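Local coordinates for protein FAD dependent oxidoreductase (Chelativorans sp. BNC1, PDB 6PXS) that acts as an iminodiacetate oxidase of the DadA family, probably oxidising its substrate with the FAD bound in its Rossmann-type fold, at residues A8-S14 / L155-L160; P34-A40 / R303-P308; P133-D137 / G289-L294. Residue numbers count along the deposited sequence, not the author numbering.

In the fold
Contacts 1 and 2 work on the same cofactor: 8-14 reaches O2P of FAD, and 34-40 gives amides to O1A and O2A while leaning on strand 298-310. Their centres are about 14 Å apart and they touch directly, with probable hydrogen bonds from Ile10 N to Thr38 OG1 (2.8 Å) and from Lys36 NZ to Ala8 O (3.1 Å). Contact 3 is separate from both. Its centre lies about 34 Å from that of contact 1, across the chain's centre, and about 27 Å from that of contact 2, with nearest atoms about 23 Å and 15 Å apart. The chain still ties it in, since helix 277-290 of contact 3 is followed by strand 298-310 of contact 2.

Contact 1 of 3, residues A8-S14 / L155-L160. With FAD (flavin-adenine dinucleotide), chain E.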
loop_
_atom_site.group_PDB
_atom_site.type_symbol
_atom_site.label_atom_id
_atom_site.label_comp_id
_atom_site.label_asym_id
_atom_site.label_seq_id
_atom_site.Cartn_x
_atom_site.Cartn_y
_atom_site.Cartn_z
ATOM N N ALA A 8 4.393 -16.511 16.741
ATOM C CA ALA A 8 3.488 -15.757 17.599
ATOM C C ALA A 8 2.175 -15.462 16.892
ATOM O O ALA A 8 1.681 -14.329 16.933
ATOM C CB ALA A 8 4.141 -14.452 18.055
ATOM N N GLY A 9 1.611 -16.465 16.233
ATOM C CA GLY A 9 0.264 -16.362 15.722
ATOM C C GLY A 9 -0.741 -16.466 16.844
ATOM O O GLY A 9 -0.425 -16.281 18.023
ATOM N N ILE A 10 -1.978 -16.780 16.467
ATOM C CA ILE A 10 -3.017 -16.911 17.478
ATOM C C ILE A 10 -2.671 -18.034 18.446
ATOM O O ILE A 10 -3.012 -17.967 19.633
ATOM C CB ILE A 10 -4.391 -17.139 16.818
ATOM C CG1 ILE A 10 -5.500 -17.099 17.872
ATOM C CG2 ILE A 10 -4.426 -18.474 16.091
ATOM C CD1 ILE A 10 -5.644 -15.758 18.565
ATOM N N LEU A 11 -1.985 -19.074 17.969
ATOM C CA LEU A 11 -1.703 -20.223 18.822
ATOM C C LEU A 11 -0.497 -19.963 19.716
ATOM O O LEU A 11 -0.562 -20.169 20.933
ATOM C CB LEU A 11 -1.478 -21.470 17.964
ATOM C CG LEU A 11 -1.331 -22.792 18.724
ATOM C CD1 LEU A 11 -2.550 -23.064 19.591
ATOM C CD2 LEU A 11 -1.100 -23.940 17.755
ATOM N N GLY A 12 0.613 -19.514 19.133
ATOM C CA GLY A 12 1.767 -19.166 19.941
ATOM C C GLY A 12 1.491 -18.024 20.899
ATOM O O GLY A 12 2.071 -17.968 21.987
ATOM N N ALA A 13 0.606 -17.102 20.513
ATOM C CA ALA A 13 0.278 -15.985 21.392
ATOM C C ALA A 13 -0.590 -16.438 22.558
ATOM O O ALA A 13 -0.407 -15.979 23.692
ATOM C CB ALA A 13 -0.423 -14.882 20.598
ATOM N N SER A 14 -1.541 -17.340 22.304
ATOM C CA SER A 14 -2.367 -17.855 23.390
ATOM C C SER A 14 -1.528 -18.651 24.382
ATOM O O SER A 14 -1.712 -18.529 25.599
ATOM C CB SER A 14 -3.495 -18.721 22.830
ATOM O OG SER A 14 -4.275 -19.271 23.878
ATOM N N LEU A 155 -7.048 -9.973 18.462
ATOM C CA LEU A 155 -7.083 -10.894 19.592
ATOM C C LEU A 155 -5.682 -11.387 19.935
ATOM O O LEU A 155 -5.228 -11.256 21.078
ATOM C CB LEU A 155 -8.009 -12.068 19.279
ATOM C CG LEU A 155 -8.136 -13.121 20.379
ATOM C CD1 LEU A 155 -8.618 -12.487 21.673
ATOM C CD2 LEU A 155 -9.075 -14.234 19.947
ATOM N N ALA A 156 -4.980 -11.955 18.953
ATOM C CA ALA A 156 -3.632 -12.452 19.206
ATOM C C ALA A 156 -2.705 -11.335 19.661
ATOM O O ALA A 156 -1.795 -11.572 20.464
ATOM C CB ALA A 156 -3.078 -13.125 17.951
ATOM N N ALA A 157 -2.915 -10.115 19.165
ATOM C CA ALA A 157 -2.096 -8.988 19.596
ATOM C C ALA A 157 -2.318 -8.684 21.072
ATOM O O ALA A 157 -1.359 -8.501 21.832
ATOM C CB ALA A 157 -2.410 -7.759 18.743
ATOM N N SER A 158 -3.582 -8.628 21.499
ATOM C CA SER A 158 -3.878 -8.298 22.888
ATOM C C SER A 158 -3.315 -9.346 23.838
ATOM O O SER A 158 -2.782 -9.007 24.901
ATOM C CB SER A 158 -5.387 -8.153 23.076
ATOM O OG SER A 158 -5.884 -7.079 22.298
ATOM N N MET A 159 -3.426 -10.625 23.475
ATOM C CA MET A 159 -2.852 -11.679 24.306
ATOM C C MET A 159 -1.358 -11.458 24.510
ATOM O O MET A 159 -0.856 -11.518 25.638
ATOM C CB MET A 159 -3.114 -13.043 23.673
ATOM C CG MET A 159 -4.571 -13.461 23.689
ATOM S SD MET A 159 -4.772 -15.240 23.494
ATOM C CE MET A 159 -6.364 -15.297 22.687
ATOM N N LEU A 160 -0.628 -11.203 23.420
ATOM C CA LEU A 160 0.793 -10.900 23.544
ATOM C C LEU A 160 1.022 -9.706 24.462
ATOM O O LEU A 160 1.910 -9.736 25.322
ATOM C CB LEU A 160 1.394 -10.635 22.164
ATOM C CG LEU A 160 1.608 -11.866 21.285
ATOM C CD1 LEU A 160 1.951 -11.452 19.862
ATOM C CD2 LEU A 160 2.706 -12.746 21.862
HETATM P PA FAD E . 0.277 -18.368 12.057
HETATM O O1A FAD E . 0.673 -18.341 10.628
HETATM O O2A FAD E . -0.733 -17.287 12.449
HETATM O O5B FAD E . 1.522 -18.288 13.009
HETATM C C5B FAD E . 2.824 -18.740 12.581
HETATM C C4B FAD E . 3.850 -17.725 13.014
HETATM O O4B FAD E . 5.117 -18.385 13.247
HETATM C C3B FAD E . 4.125 -16.620 11.993
HETATM O O3B FAD E . 4.276 -15.365 12.646
HETATM C C2B FAD E . 5.431 -17.078 11.342
HETATM O O2B FAD E . 6.183 -15.992 10.814
HETATM C C1B FAD E . 6.131 -17.704 12.543
HETATM N N9A FAD E . 7.185 -18.655 12.204
HETATM C C8A FAD E . 7.073 -19.778 11.428
HETATM N N7A FAD E . 8.195 -20.445 11.291
HETATM C C5A FAD E . 9.108 -19.706 12.029
HETATM C C6A FAD E . 10.481 -19.878 12.288
HETATM N N6A FAD E . 11.206 -20.894 11.812
HETATM N N1A FAD E . 11.093 -18.956 13.063
HETATM C C2A FAD E . 10.378 -17.936 13.543
HETATM N N3A FAD E . 9.081 -17.673 13.364
HETATM C C4A FAD E . 8.500 -18.599 12.594
HETATM N N1 FAD E . -10.220 -19.635 11.566
HETATM C C2 FAD E . -11.410 -19.517 12.224
HETATM O O2 FAD E . -11.602 -20.059 13.318
HETATM N N3 FAD E . -12.435 -18.772 11.665
HETATM C C4 FAD E . -12.385 -18.107 10.457
HETATM O O4 FAD E . -13.362 -17.475 10.060
HETATM C C4X FAD E . -11.117 -18.240 9.764
HETATM N N5 FAD E . -10.982 -17.643 8.614
HETATM C C5X FAD E . -9.771 -17.769 7.952
HETATM C C6 FAD E . -9.612 -17.136 6.720
HETATM C C7 FAD E . -8.415 -17.226 6.017
HETATM C C7M FAD E . -8.281 -16.529 4.689
HETATM C C8 FAD E . -7.353 -17.974 6.549
HETATM C C8M FAD E . -6.046 -18.094 5.811
HETATM C C9 FAD E . -7.510 -18.606 7.779
HETATM C C9A FAD E . -8.706 -18.510 8.482
HETATM N N10 FAD E . -8.892 -19.138 9.732
HETATM C C10 FAD E . -10.091 -19.027 10.399
HETATM C "C1'" FAD E . -7.819 -19.943 10.337
HETATM C "C2'" FAD E . -6.863 -19.124 11.202
HETATM O "O2'" FAD E . -6.606 -17.858 10.595
HETATM C "C3'" FAD E . -5.546 -19.887 11.348
HETATM O "O3'" FAD E . -5.826 -21.266 11.557
HETATM C "C4'" FAD E . -4.656 -19.401 12.491
HETATM O "O4'" FAD E . -4.382 -18.013 12.309
HETATM C "C5'" FAD E . -3.362 -20.185 12.558
HETATM O "O5'" FAD E . -2.520 -19.625 13.587
HETATM P P FAD E . -1.050 -20.143 13.801
HETATM O O1P FAD E . -1.074 -21.672 13.906
HETATM O O2P FAD E . -0.368 -19.440 14.917
HETATM O O3P FAD E . -0.358 -19.775 12.418
#
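One side chain, Ile10, touches both the cofactor and the neighbouring helix. Its CG2 lies 3.4 Å from FAD O5', while its CD1 reaches across to Ala156 CB at 3.7 Å and Leu155 CD2 at 4.0 Å. The two helices run nearly parallel, their short segments 10-14 and 155-160 inclined by 23° with a closest axis approach of 8.6 Å. Small residues permit this spacing: Ala13 CB sits 3.6 Å from Ala156 O and 4.1 Å from Ala156 CB, and then meets Leu160 CG at 3.7 Å. Further along, Met159 SD comes to 3.6 Å from Ser14 CA, and from the turn before the helix, Ala8 CB meets Leu160 CD1 at 4.1 Å. Ser14 OG itself bonds to Pro341 O of helix 336-352.

On the cofactor side the glycines matter. Gly9, in the N-cap position, brings its CA to 3.2 Å from FAD O2P, where a CB would clash with that oxygen; at Gly12 a CB would be crowded by the CA of Ala8. Leu11 N makes a weak hydrogen bond of 3.5 Å to FAD O2P. Gly9 and Gly12, with Gly7, fit the GxGxxG pattern of a Rossmann-type dinucleotide fold, in which the start of the first helix faces the pyrophosphate. Leu155 and Met159 also pack against helix 55-76 (Leu155 on Tyr68 and Leu75, Met159 on Leu71), and Ala8 and Leu160 share Ile28 of strand 26-29.

No hydrogen bond joins the two segments, so helix 152-164 backs the FAD-binding turn through apolar packing, while the polar backbone at the helix start is turned to the phosphate.

Contact 2 of 3, residues P34-A40 / R303-P308. With FAD (flavin-adenine dinucleotide), chain E.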
loop_
_atom_site.group_PDB
_atom_site.type_symbol
_atom_site.label_atom_id
_atom_site.label_comp_id
_atom_site.label_asym_id
_atom_site.label_seq_id
_atom_site.Cartn_x
_atom_site.Cartn_y
_atom_site.Cartn_z
ATOM N N PRO A 34 5.413 -13.196 5.488
ATOM C CA PRO A 34 4.279 -12.792 4.648
ATOM C C PRO A 34 3.274 -13.928 4.524
ATOM O O PRO A 34 3.640 -15.084 4.300
ATOM C CB PRO A 34 4.934 -12.458 3.304
ATOM C CG PRO A 34 6.347 -12.138 3.640
ATOM C CD PRO A 34 6.700 -13.025 4.793
ATOM N N GLY A 35 1.998 -13.591 4.675
ATOM C CA GLY A 35 0.946 -14.583 4.664
ATOM C C GLY A 35 0.611 -15.167 6.016
ATOM O O GLY A 35 -0.086 -16.187 6.074
ATOM N N LYS A 36 1.089 -14.560 7.101
ATOM C CA LYS A 36 0.764 -15.023 8.444
ATOM C C LYS A 36 -0.737 -15.233 8.576
ATOM O O LYS A 36 -1.523 -14.306 8.370
ATOM C CB LYS A 36 1.261 -14.004 9.472
ATOM C CG LYS A 36 1.029 -14.396 10.921
ATOM C CD LYS A 36 1.697 -13.412 11.870
ATOM C CE LYS A 36 1.459 -13.786 13.323
ATOM N NZ LYS A 36 2.162 -12.863 14.254
ATOM N N ALA A 37 -1.127 -16.464 8.915
ATOM C CA ALA A 37 -2.539 -16.833 8.882
ATOM C C ALA A 37 -3.372 -15.951 9.805
ATOM O O ALA A 37 -4.471 -15.519 9.439
ATOM C CB ALA A 37 -2.704 -18.304 9.260
ATOM N N THR A 38 -2.869 -15.675 11.010
ATOM C CA THR A 38 -3.658 -14.914 11.972
ATOM C C THR A 38 -3.984 -13.517 11.458
ATOM O O THR A 38 -5.044 -12.968 11.786
ATOM C CB THR A 38 -2.915 -14.830 13.306
ATOM O OG1 THR A 38 -2.662 -16.153 13.794
ATOM C CG2 THR A 38 -3.740 -14.064 14.331
ATOM N N LEU A 39 -3.098 -12.927 10.652
ATOM C CA LEU A 39 -3.336 -11.585 10.135
ATOM C C LEU A 39 -4.394 -11.552 9.044
ATOM O O LEU A 39 -4.872 -10.462 8.706
ATOM C CB LEU A 39 -2.040 -10.988 9.585
ATOM C CG LEU A 39 -0.810 -10.999 10.488
ATOM C CD1 LEU A 39 0.354 -10.333 9.769
ATOM C CD2 LEU A 39 -1.077 -10.315 11.819
ATOM N N ALA A 40 -4.760 -12.704 8.480
ATOM C CA ALA A 40 -5.755 -12.776 7.421
ATOM C C ALA A 40 -7.004 -13.540 7.833
ATOM O O ALA A 40 -7.895 -13.736 6.997
ATOM C CB ALA A 40 -5.150 -13.424 6.168
ATOM N N ARG A 303 -6.786 -9.678 1.595
ATOM C CA ARG A 303 -5.686 -10.261 2.347
ATOM C C ARG A 303 -5.398 -11.680 1.870
ATOM O O ARG A 303 -6.235 -12.339 1.248
ATOM C CB ARG A 303 -6.000 -10.264 3.842
ATOM C CG ARG A 303 -6.291 -8.886 4.400
ATOM C CD ARG A 303 -6.531 -8.932 5.894
ATOM N NE ARG A 303 -6.984 -7.643 6.407
ATOM C CZ ARG A 303 -7.366 -7.431 7.662
ATOM N NH1 ARG A 303 -7.352 -8.424 8.539
ATOM N NH2 ARG A 303 -7.768 -6.225 8.037
ATOM N N VAL A 304 -4.186 -12.142 2.167
ATOM C CA VAL A 304 -3.745 -13.485 1.821
ATOM C C VAL A 304 -3.170 -14.141 3.067
ATOM O O VAL A 304 -2.427 -13.510 3.829
ATOM C CB VAL A 304 -2.701 -13.476 0.686
ATOM C CG1 VAL A 304 -2.175 -14.886 0.440
ATOM C CG2 VAL A 304 -3.302 -12.892 -0.582
ATOM N N GLY A 305 -3.515 -15.407 3.271
ATOM C CA GLY A 305 -3.027 -16.151 4.412
ATOM C C GLY A 305 -2.849 -17.618 4.092
ATOM O O GLY A 305 -3.631 -18.190 3.326
ATOM N N PHE A 306 -1.822 -18.239 4.667
ATOM C CA PHE A 306 -1.543 -19.655 4.464
ATOM C C PHE A 306 -2.007 -20.415 5.702
ATOM O O PHE A 306 -1.390 -20.318 6.768
ATOM C CB PHE A 306 -0.057 -19.885 4.200
ATOM C CG PHE A 306 0.498 -19.052 3.074
ATOM C CD1 PHE A 306 0.043 -19.222 1.776
ATOM C CD2 PHE A 306 1.488 -18.113 3.312
ATOM C CE1 PHE A 306 0.558 -18.460 0.740
ATOM C CE2 PHE A 306 2.007 -17.350 2.280
ATOM C CZ PHE A 306 1.542 -17.524 0.995
ATOM N N ARG A 307 -3.098 -21.161 5.563
ATOM C CA ARG A 307 -3.608 -21.934 6.682
ATOM C C ARG A 307 -2.663 -23.096 6.986
ATOM O O ARG A 307 -2.185 -23.763 6.064
ATOM C CB ARG A 307 -4.998 -22.485 6.373
ATOM C CG ARG A 307 -6.054 -21.442 6.076
ATOM C CD ARG A 307 -7.347 -22.114 5.644
ATOM N NE ARG A 307 -7.767 -21.678 4.316
ATOM C CZ ARG A 307 -8.747 -20.812 4.073
ATOM N NH1 ARG A 307 -9.033 -20.485 2.823
ATOM N NH2 ARG A 307 -9.446 -20.276 5.065
ATOM N N PRO A 308 -2.379 -23.370 8.261
ATOM C CA PRO A 308 -1.631 -24.591 8.584
ATOM C C PRO A 308 -2.514 -25.818 8.439
ATOM O O PRO A 308 -3.015 -26.357 9.430
ATOM C CB PRO A 308 -1.192 -24.363 10.033
ATOM C CG PRO A 308 -2.245 -23.478 10.599
ATOM C CD PRO A 308 -2.694 -22.585 9.468
HETATM P PA FAD E . 0.277 -18.368 12.057
HETATM O O1A FAD E . 0.673 -18.341 10.628
HETATM O O2A FAD E . -0.733 -17.287 12.449
HETATM O O5B FAD E . 1.522 -18.288 13.009
HETATM C C5B FAD E . 2.824 -18.740 12.581
HETATM C C4B FAD E . 3.850 -17.725 13.014
HETATM O O4B FAD E . 5.117 -18.385 13.247
HETATM C C3B FAD E . 4.125 -16.620 11.993
HETATM O O3B FAD E . 4.276 -15.365 12.646
HETATM C C2B FAD E . 5.431 -17.078 11.342
HETATM O O2B FAD E . 6.183 -15.992 10.814
HETATM C C1B FAD E . 6.131 -17.704 12.543
HETATM N N9A FAD E . 7.185 -18.655 12.204
HETATM C C8A FAD E . 7.073 -19.778 11.428
HETATM N N7A FAD E . 8.195 -20.445 11.291
HETATM C C5A FAD E . 9.108 -19.706 12.029
HETATM C C6A FAD E . 10.481 -19.878 12.288
HETATM N N6A FAD E . 11.206 -20.894 11.812
HETATM N N1A FAD E . 11.093 -18.956 13.063
HETATM C C2A FAD E . 10.378 -17.936 13.543
HETATM N N3A FAD E . 9.081 -17.673 13.364
HETATM C C4A FAD E . 8.500 -18.599 12.594
HETATM N N1 FAD E . -10.220 -19.635 11.566
HETATM C C2 FAD E . -11.410 -19.517 12.224
HETATM O O2 FAD E . -11.602 -20.059 13.318
HETATM N N3 FAD E . -12.435 -18.772 11.665
HETATM C C4 FAD E . -12.385 -18.107 10.457
HETATM O O4 FAD E . -13.362 -17.475 10.060
HETATM C C4X FAD E . -11.117 -18.240 9.764
HETATM N N5 FAD E . -10.982 -17.643 8.614
HETATM C C5X FAD E . -9.771 -17.769 7.952
HETATM C C6 FAD E . -9.612 -17.136 6.720
HETATM C C7 FAD E . -8.415 -17.226 6.017
HETATM C C7M FAD E . -8.281 -16.529 4.689
HETATM C C8 FAD E . -7.353 -17.974 6.549
HETATM C C8M FAD E . -6.046 -18.094 5.811
HETATM C C9 FAD E . -7.510 -18.606 7.779
HETATM C C9A FAD E . -8.706 -18.510 8.482
HETATM N N10 FAD E . -8.892 -19.138 9.732
HETATM C C10 FAD E . -10.091 -19.027 10.399
HETATM C "C1'" FAD E . -7.819 -19.943 10.337
HETATM C "C2'" FAD E . -6.863 -19.124 11.202
HETATM O "O2'" FAD E . -6.606 -17.858 10.595
HETATM C "C3'" FAD E . -5.546 -19.887 11.348
HETATM O "O3'" FAD E . -5.826 -21.266 11.557
HETATM C "C4'" FAD E . -4.656 -19.401 12.491
HETATM O "O4'" FAD E . -4.382 -18.013 12.309
HETATM C "C5'" FAD E . -3.362 -20.185 12.558
HETATM O "O5'" FAD E . -2.520 -19.625 13.587
HETATM P P FAD E . -1.050 -20.143 13.801
HETATM O O1P FAD E . -1.074 -21.672 13.906
HETATM O O2P FAD E . -0.368 -19.440 14.917
HETATM O O3P FAD E . -0.358 -19.775 12.418
#
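The turn after Rossmann-type strand 26-29 packs on 298-310, an edge strand of the antiparallel sheet. Arg303 CB lies 4.0 Å from Ala40 CB; its NH1 gives Leu39 O a weak 3.2 Å hydrogen bond, while NE forms a salt bridge with Glu301. Val304 O lies 3.6 Å from both Gly35 CA and Ala40 CB. Gly305 and Gly35 form the nearest CA pair (4.3 Å), and Gly305 CA makes a CA-H...O contact to Gly35 O at 3.4 Å; a CB on Gly305 would hit Ala40 CB. Phe306 N donates to Gly35 O (3.0 Å), and Phe306 CE2 meets Pro34 O edge-on at 3.4 Å; a CB on Gly35 would strike this ring. Arg307 faces the other way, its guanidinium over FAD C8M. Pro308 comes last, CD 4.3 Å from Ala37 CB.

Ala37 N donates to FAD O1A (3.1 Å), Thr38 N and OG1 to FAD O2A (3.0 and 2.6 Å). Held by Gly35 O, the turn thus serves the adenosine-side phosphate while the strand borders the flavin's dimethylbenzene edge.

Contact 3 of 3, residues P133-D137 / G289-L294; sequences PPLRD and GIAPGL
Here a loop lies along the C-terminal end of a helix: 133-137, between helix 127-131 and strand 141-144, runs antiparallel to the place where helix 277-290 gives way to a 3-10 turn at 292-294. Nearest CA pairs are Pro134 with Gly293 (3.7 Å) and Leu135 with Ala291 (4.0 Å).

Pro134, the most deeply covered residue, has phi/psi -62/-9, followed by extended Leu135 (-68/164) and Arg136 (-73/147). Pro134 O accepts a hydrogen bond from Gly293 N (3.0 Å, angle 162°) and a CA-H...O contact from Ala291 CA at 3.1 Å. Pro134 CB packs on Leu294 CG (4.1 Å) and Ala291 CB (4.3 Å). A CB on Gly293 would lie 2.4 Å from Pro134 CA; the absence of a side chain lets the backbones come this close.

Ile290, the last helical residue (chi1 p, chi2 t), turns its O towards the loop: Leu135 CA approaches Ile290 O at 3.4 Å, Leu135 CD2 at 3.1 Å, and Arg136 N makes a weak 3.3 Å hydrogen bond to it. Ala291 then leaves the helix at -141/74. Leu135, chi1 m and chi2 t, also brings CD2 to 4.1 Å from Ala291 CB, and both side chains touch Met251.

Arg136 (chi1 to chi3 m, t, m) folds over Pro292, its CG 3.5 Å from Pro292 CD. Outside the FAD site (the Ile290 side chain is about 12 Å from that of Val44), this is plain packing of a loop on a helix end. Arg136 NE holds a salt bridge with Asp138 OD1, and Arg136 NH1 donates to Gly289 O at 3.1 Å, near the guanidinium plane.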
loop_
_atom_site.group_PDB
_atom_site.type_symbol
_atom_site.label_atom_id
_atom_site.label_comp_id
_atom_site.label_asym_id
_atom_site.label_seq_id
_atom_site.Cartn_x
_atom_site.Cartn_y
_atom_site.Cartn_z
ATOM N N PRO A 133 -29.232 -6.682 5.624
ATOM C CA PRO A 133 -29.983 -6.049 4.524
ATOM C C PRO A 133 -29.508 -6.485 3.147
ATOM O O PRO A 133 -30.340 -6.804 2.286
ATOM C CB PRO A 133 -29.737 -4.552 4.755
ATOM C CG PRO A 133 -29.554 -4.440 6.227
ATOM C CD PRO A 133 -28.857 -5.706 6.661
ATOM N N PRO A 134 -28.199 -6.498 2.872
ATOM C CA PRO A 134 -27.762 -6.794 1.495
ATOM C C PRO A 134 -28.150 -8.181 0.993
ATOM O O PRO A 134 -27.979 -8.445 -0.204
ATOM C CB PRO A 134 -26.236 -6.628 1.556
ATOM C CG PRO A 134 -25.885 -6.677 2.985
ATOM C CD PRO A 134 -27.056 -6.126 3.726
ATOM N N LEU A 135 -28.668 -9.063 1.845
ATOM C CA LEU A 135 -29.076 -10.385 1.392
ATOM C C LEU A 135 -30.293 -10.297 0.474
ATOM O O LEU A 135 -30.993 -9.281 0.414
ATOM C CB LEU A 135 -29.403 -11.290 2.582
ATOM C CG LEU A 135 -28.234 -11.811 3.419
ATOM C CD1 LEU A 135 -28.753 -12.661 4.568
ATOM C CD2 LEU A 135 -27.259 -12.611 2.569
ATOM N N ARG A 136 -30.541 -11.387 -0.250
ATOM C CA ARG A 136 -31.738 -11.476 -1.072
ATOM C C ARG A 136 -32.969 -11.666 -0.193
ATOM O O ARG A 136 -32.916 -12.305 0.862
ATOM C CB ARG A 136 -31.630 -12.636 -2.065
ATOM C CG ARG A 136 -30.363 -12.644 -2.907
ATOM C CD ARG A 136 -30.552 -13.467 -4.179
ATOM N NE ARG A 136 -31.200 -14.753 -3.922
ATOM C CZ ARG A 136 -30.559 -15.900 -3.704
ATOM N NH1 ARG A 136 -29.233 -15.950 -3.707
ATOM N NH2 ARG A 136 -31.255 -17.007 -3.481
ATOM N N ASP A 137 -34.093 -11.106 -0.640
ATOM C CA ASP A 137 -35.327 -11.196 0.130
ATOM C C ASP A 137 -35.976 -12.574 0.059
ATOM O O ASP A 137 -36.916 -12.833 0.818
ATOM C CB ASP A 137 -36.323 -10.136 -0.348
ATOM C CG ASP A 137 -36.624 -10.239 -1.834
ATOM O OD1 ASP A 137 -37.143 -11.288 -2.271
ATOM O OD2 ASP A 137 -36.348 -9.264 -2.565
ATOM N N GLY A 289 -23.566 -13.239 -4.972
ATOM C CA GLY A 289 -24.615 -14.195 -5.284
ATOM C C GLY A 289 -25.725 -14.183 -4.253
ATOM O O GLY A 289 -26.906 -14.073 -4.591
ATOM N N ILE A 290 -25.356 -14.284 -2.970
ATOM C CA ILE A 290 -26.343 -14.289 -1.894
ATOM C C ILE A 290 -26.593 -12.907 -1.307
ATOM O O ILE A 290 -27.525 -12.747 -0.502
ATOM C CB ILE A 290 -25.915 -15.239 -0.756
ATOM C CG1 ILE A 290 -24.596 -14.775 -0.128
ATOM C CG2 ILE A 290 -25.782 -16.660 -1.282
ATOM C CD1 ILE A 290 -24.247 -15.493 1.162
ATOM N N ALA A 291 -25.799 -11.903 -1.676
ATOM C CA ALA A 291 -25.906 -10.561 -1.100
ATOM C C ALA A 291 -25.700 -9.523 -2.193
ATOM O O ALA A 291 -24.658 -8.862 -2.260
ATOM C CB ALA A 291 -24.895 -10.375 0.032
ATOM N N PRO A 292 -26.690 -9.347 -3.070
ATOM C CA PRO A 292 -26.566 -8.318 -4.115
ATOM C C PRO A 292 -26.388 -6.912 -3.565
ATOM O O PRO A 292 -25.921 -6.031 -4.297
ATOM C CB PRO A 292 -27.880 -8.450 -4.900
ATOM C CG PRO A 292 -28.383 -9.824 -4.587
ATOM C CD PRO A 292 -27.948 -10.107 -3.187
ATOM N N GLY A 293 -26.745 -6.671 -2.302
ATOM C CA GLY A 293 -26.586 -5.346 -1.731
ATOM C C GLY A 293 -25.145 -4.903 -1.614
ATOM O O GLY A 293 -24.882 -3.704 -1.479
ATOM N N LEU A 294 -24.204 -5.841 -1.657
ATOM C CA LEU A 294 -22.786 -5.511 -1.614
ATOM C C LEU A 294 -22.240 -5.083 -2.969
ATOM O O LEU A 294 -21.038 -4.825 -3.077
ATOM C CB LEU A 294 -21.990 -6.712 -1.095
ATOM C CG LEU A 294 -22.372 -7.203 0.304
ATOM C CD1 LEU A 294 -21.616 -8.478 0.656
ATOM C CD2 LEU A 294 -22.119 -6.122 1.346
#